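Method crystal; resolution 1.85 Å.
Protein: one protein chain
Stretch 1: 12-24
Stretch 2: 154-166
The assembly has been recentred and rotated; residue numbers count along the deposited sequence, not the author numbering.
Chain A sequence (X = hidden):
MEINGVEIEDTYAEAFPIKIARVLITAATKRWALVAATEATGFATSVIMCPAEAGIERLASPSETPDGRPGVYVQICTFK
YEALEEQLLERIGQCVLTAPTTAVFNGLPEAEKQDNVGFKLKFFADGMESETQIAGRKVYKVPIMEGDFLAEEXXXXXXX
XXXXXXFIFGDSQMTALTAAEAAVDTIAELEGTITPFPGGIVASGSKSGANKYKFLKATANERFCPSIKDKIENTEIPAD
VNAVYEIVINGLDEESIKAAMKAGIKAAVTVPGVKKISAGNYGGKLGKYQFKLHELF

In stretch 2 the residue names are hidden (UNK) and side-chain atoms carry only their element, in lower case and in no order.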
# COMPACT_ATOMS: atom_id res chain seq x y z
N TYR A 12 -9.29 19.22 28.54
CA TYR A 12 -7.92 19.39 28.06
C TYR A 12 -7.15 18.07 28.11
O TYR A 12 -7.51 17.15 28.85
CB TYR A 12 -7.18 20.40 28.94
CG TYR A 12 -7.11 19.97 30.41
CD1 TYR A 12 -8.19 20.21 31.27
CD2 TYR A 12 -5.96 19.34 30.91
CE1 TYR A 12 -8.13 19.80 32.61
CE2 TYR A 12 -5.90 18.94 32.24
CZ TYR A 12 -6.98 19.16 33.10
OH TYR A 12 -6.93 18.76 34.39
N ALA A 13 -6.19 17.95 27.20
CA ALA A 13 -5.23 16.85 27.25
C ALA A 13 -4.09 17.22 28.20
O ALA A 13 -3.59 18.35 28.20
CB ALA A 13 -4.67 16.58 25.86
N GLU A 14 -3.65 16.23 28.97
CA GLU A 14 -2.55 16.38 29.91
C GLU A 14 -1.31 15.69 29.36
O GLU A 14 -1.25 14.45 29.30
CB GLU A 14 -2.95 15.77 31.26
CG GLU A 14 -1.85 15.78 32.31
CD GLU A 14 -2.31 16.33 33.63
OE1 GLU A 14 -3.42 15.97 34.07
OE2 GLU A 14 -1.57 17.15 34.22
N ALA A 15 -0.29 16.49 29.05
CA ALA A 15 0.93 15.99 28.43
C ALA A 15 2.16 16.09 29.34
O ALA A 15 2.29 17.02 30.15
CB ALA A 15 1.18 16.73 27.13
N PHE A 16 3.11 15.17 29.13
CA PHE A 16 4.33 15.05 29.92
C PHE A 16 5.56 15.48 29.11
O PHE A 16 5.56 15.42 27.88
CB PHE A 16 4.51 13.61 30.38
CG PHE A 16 3.29 13.03 31.04
CD1 PHE A 16 2.15 12.75 30.30
CD2 PHE A 16 3.27 12.78 32.41
CE1 PHE A 16 1.01 12.23 30.91
CE2 PHE A 16 2.14 12.26 33.03
CZ PHE A 16 1.00 11.98 32.28
N PRO A 17 6.63 15.94 29.79
CA PRO A 17 7.88 16.18 29.06
C PRO A 17 8.56 14.86 28.68
O PRO A 17 8.40 13.83 29.36
CB PRO A 17 8.72 16.99 30.05
CG PRO A 17 8.23 16.54 31.39
CD PRO A 17 6.74 16.32 31.21
N ILE A 18 9.23 14.86 27.53
CA ILE A 18 9.97 13.70 27.07
C ILE A 18 11.15 14.13 26.20
O ILE A 18 11.23 15.29 25.78
CB ILE A 18 9.04 12.72 26.29
CG1 ILE A 18 9.68 11.33 26.23
CG2 ILE A 18 8.72 13.28 24.91
CD1 ILE A 18 8.70 10.19 26.06
N LYS A 19 12.13 13.25 26.05
CA LYS A 19 13.26 13.53 25.17
C LYS A 19 12.95 12.98 23.78
O LYS A 19 12.55 11.81 23.64
CB LYS A 19 14.53 12.90 25.73
CG LYS A 19 14.83 13.27 27.17
CD LYS A 19 14.91 14.78 27.36
CE LYS A 19 15.35 15.13 28.77
NZ LYS A 19 15.70 16.57 28.89
N ILE A 20 13.17 13.81 22.76
CA ILE A 20 12.85 13.44 21.38
C ILE A 20 14.05 13.63 20.46
O ILE A 20 14.59 14.73 20.35
CB ILE A 20 11.65 14.28 20.83
CG1 ILE A 20 10.39 14.05 21.67
CG2 ILE A 20 11.36 13.89 19.38
CD1 ILE A 20 9.21 14.90 21.27
N ALA A 21 14.46 12.54 19.80
CA ALA A 21 15.43 12.60 18.70
C ALA A 21 14.72 12.51 17.35
O ALA A 21 13.81 11.70 17.19
CB ALA A 21 16.44 11.47 18.84
N ARG A 22 15.02 13.45 16.46
CA ARG A 22 14.53 13.48 15.07
C ARG A 22 15.61 12.94 14.13
O ARG A 22 16.78 13.34 14.22
CB ARG A 22 14.19 14.92 14.70
CG ARG A 22 13.14 15.05 13.60
CD ARG A 22 13.27 16.38 12.85
NE ARG A 22 12.05 16.78 12.13
CZ ARG A 22 12.04 17.66 11.13
NH1 ARG A 22 13.18 18.24 10.72
NH2 ARG A 22 10.94 18.04 10.46
N VAL A 23 15.22 11.98 13.30
CA VAL A 23 16.10 11.34 12.31
C VAL A 23 15.44 11.36 10.92
O VAL A 23 14.27 11.02 10.79
CB VAL A 23 16.39 9.85 12.67
CG1 VAL A 23 17.43 9.29 11.73
CG2 VAL A 23 16.84 9.73 14.10
N LEU A 24 16.22 11.72 9.90
CA LEU A 24 15.78 11.60 8.51
C LEU A 24 16.37 10.34 7.88
O LEU A 24 17.59 10.16 7.85
CB LEU A 24 16.23 12.82 7.71
CG LEU A 24 16.01 12.81 6.19
CD1 LEU A 24 14.53 12.72 5.88
CD2 LEU A 24 16.59 14.06 5.59
N UNK A 154 26.04 13.08 13.69
CA UNK A 154 25.21 13.31 14.87
C UNK A 154 23.72 13.19 14.58
O UNK A 154 23.27 13.46 13.47
o UNK A 154 27.13 13.83 16.96
c UNK A 154 25.48 14.71 15.45
n UNK A 154 27.44 15.91 16.17
c UNK A 154 26.77 14.77 16.25
N UNK A 155 22.96 12.83 15.61
CA UNK A 155 21.52 13.02 15.60
C UNK A 155 21.09 13.89 16.80
O UNK A 155 21.35 13.54 17.96
c UNK A 155 20.89 10.98 14.28
c UNK A 155 20.78 11.66 15.64
c UNK A 155 19.31 11.86 16.00
c UNK A 155 21.08 9.51 14.38
N UNK A 156 20.45 15.01 16.51
CA UNK A 156 20.01 15.93 17.54
C UNK A 156 18.80 15.45 18.32
O UNK A 156 17.99 14.66 17.83
N UNK A 157 18.67 15.97 19.54
CA UNK A 157 17.56 15.66 20.42
C UNK A 157 17.21 16.89 21.24
O UNK A 157 18.02 17.81 21.38
c UNK A 157 17.94 14.50 21.35
N UNK A 158 15.94 16.98 21.65
CA UNK A 158 15.48 18.09 22.48
C UNK A 158 14.54 17.60 23.58
O UNK A 158 14.30 16.40 23.72
c UNK A 158 14.75 19.19 21.65
c UNK A 158 12.29 18.72 21.20
c UNK A 158 15.75 20.01 20.86
c UNK A 158 13.70 18.56 20.73
N UNK A 159 14.17 18.53 24.46
CA UNK A 159 13.12 18.31 25.45
C UNK A 159 11.78 18.59 24.79
O UNK A 159 11.49 19.73 24.39
c UNK A 159 13.33 19.24 26.66
N UNK A 160 11.04 17.52 24.53
CA UNK A 160 9.77 17.65 23.84
C UNK A 160 8.60 17.29 24.72
O UNK A 160 8.70 17.31 25.95
N UNK A 161 7.51 16.89 24.09
CA UNK A 161 6.24 16.71 24.77
C UNK A 161 5.59 15.41 24.30
O UNK A 161 5.45 15.18 23.11
c UNK A 161 5.23 20.40 24.10
c UNK A 161 4.04 17.79 25.32
c UNK A 161 5.98 19.22 24.66
c UNK A 161 5.28 17.88 24.45
N UNK A 162 5.26 14.54 25.24
CA UNK A 162 4.56 13.30 24.94
C UNK A 162 3.18 13.30 25.60
O UNK A 162 3.01 13.85 26.68
c UNK A 162 5.36 12.12 25.42
N UNK A 163 2.18 12.75 24.91
CA UNK A 163 0.90 12.53 25.54
C UNK A 163 -0.21 13.52 25.23
O UNK A 163 -1.28 13.45 25.83
N UNK A 164 0.04 14.46 24.31
CA UNK A 164 -1.06 15.21 23.72
C UNK A 164 -2.06 14.26 23.06
O UNK A 164 -1.67 13.19 22.58
N UNK A 165 -3.35 14.55 23.14
CA UNK A 165 -4.34 13.58 22.68
C UNK A 165 -5.74 14.16 22.53
O UNK A 165 -6.01 15.27 22.97
c UNK A 165 -4.38 12.37 23.63
o UNK A 165 -6.31 12.59 25.04
c UNK A 165 -5.09 12.68 24.94
n UNK A 165 -4.31 13.03 25.96
N UNK A 166 -6.59 13.43 21.81
CA UNK A 166 -8.03 13.63 21.88
C UNK A 166 -8.76 12.30 21.69
O UNK A 166 -8.17 11.32 21.22
c UNK A 166 -8.21 14.29 19.42
c UNK A 166 -9.14 13.57 18.68
c UNK A 166 -8.89 13.22 17.36
c UNK A 166 -7.69 13.59 16.76
c UNK A 166 -6.74 14.31 17.49
c UNK A 166 -8.49 14.67 20.86
c UNK A 166 -7.01 14.66 18.82

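Position 154 carries two carbons, the second bearing one oxygen and one nitrogen. Nothing on stretch 1 is within reach. It is Asn154.

Position 155 has four carbons, forked at the first, with one arm two carbons long. A branch carbon lies 3.8 Å from Val23 CG2. This is Ile155, and that atom is CG2, which also lies 4.1 Å from Ala21 CB.

Position 156 has no side-chain atoms. Its O accepts a weak hydrogen bond from Arg22 N at 3.5 Å. It is Gly156.

Position 157 has one carbon, CB, 4.2 Å from Ala21 CB. It is Ala157. Ala157 CA and Ala21 CA are 4.1 Å apart, a close non-hydrogen-bonded pair.

Position 158 has four carbons, forked at the first, one arm two carbons long. Its N gives a hydrogen bond to Ile20 O at 2.9 Å, and its O receives one from Ile20 N at 3.0 Å. It is Ile158, with chi1 in p.

Position 159 has one carbon, 4.2 Å from Lys19 NZ. It is Ala159, exposed and paired with Lys19.

Position 160 has no side-chain atoms. Its N gives a hydrogen bond to Ile18 O at 2.6 Å, and Ile18 N gives a hydrogen bond to its O at 3.0 Å. Ile20 CD1 lies 3.8 Å from its CA, where a CB would clash with that methyl. It is Gly160.

Position 161 has four carbons, forked at the first, one arm two carbons long. A branch carbon is 3.5 Å from Ala15 CB. It is Ile161, and the atom is CG2.

Position 162 has one carbon, CB, 3.6 Å from Ile18 CG2. It is Ala162. Its N gives a hydrogen bond to Phe16 O and its O accepts one from Phe16 N, both at 2.8 Å.

Position 163 has no side-chain atoms. Phi is 102°, and a CB would jam against the preceding carbonyl and sit tight against Phe16 CD1. It is Gly163.

Position 164 also lacks side-chain atoms. Its N is 3.8 Å from Ala15 CB. It is Gly164.

Position 165 has two carbons, the second with one oxygen and one nitrogen. The nitrogen lies 3.6 Å from Ala13 CB. It is Asn165. Asn165 ND2 gives a hydrogen bond to Gly163 O at 3.1 Å.

Position 166 has one carbon and a six-carbon ring, out of contact. It is Phe166.

The strands pair antiparallel. Three reciprocal pairs of backbone hydrogen bonds hold the centre, and CA-H...O contacts fill in between. The bare CA of Gly160 leaves room for Ile20 CD1, and Ile18 packs its CG2 on Ala162 CB.

Stretch 2, residues 154-166: NIGAIAGIAGGNF
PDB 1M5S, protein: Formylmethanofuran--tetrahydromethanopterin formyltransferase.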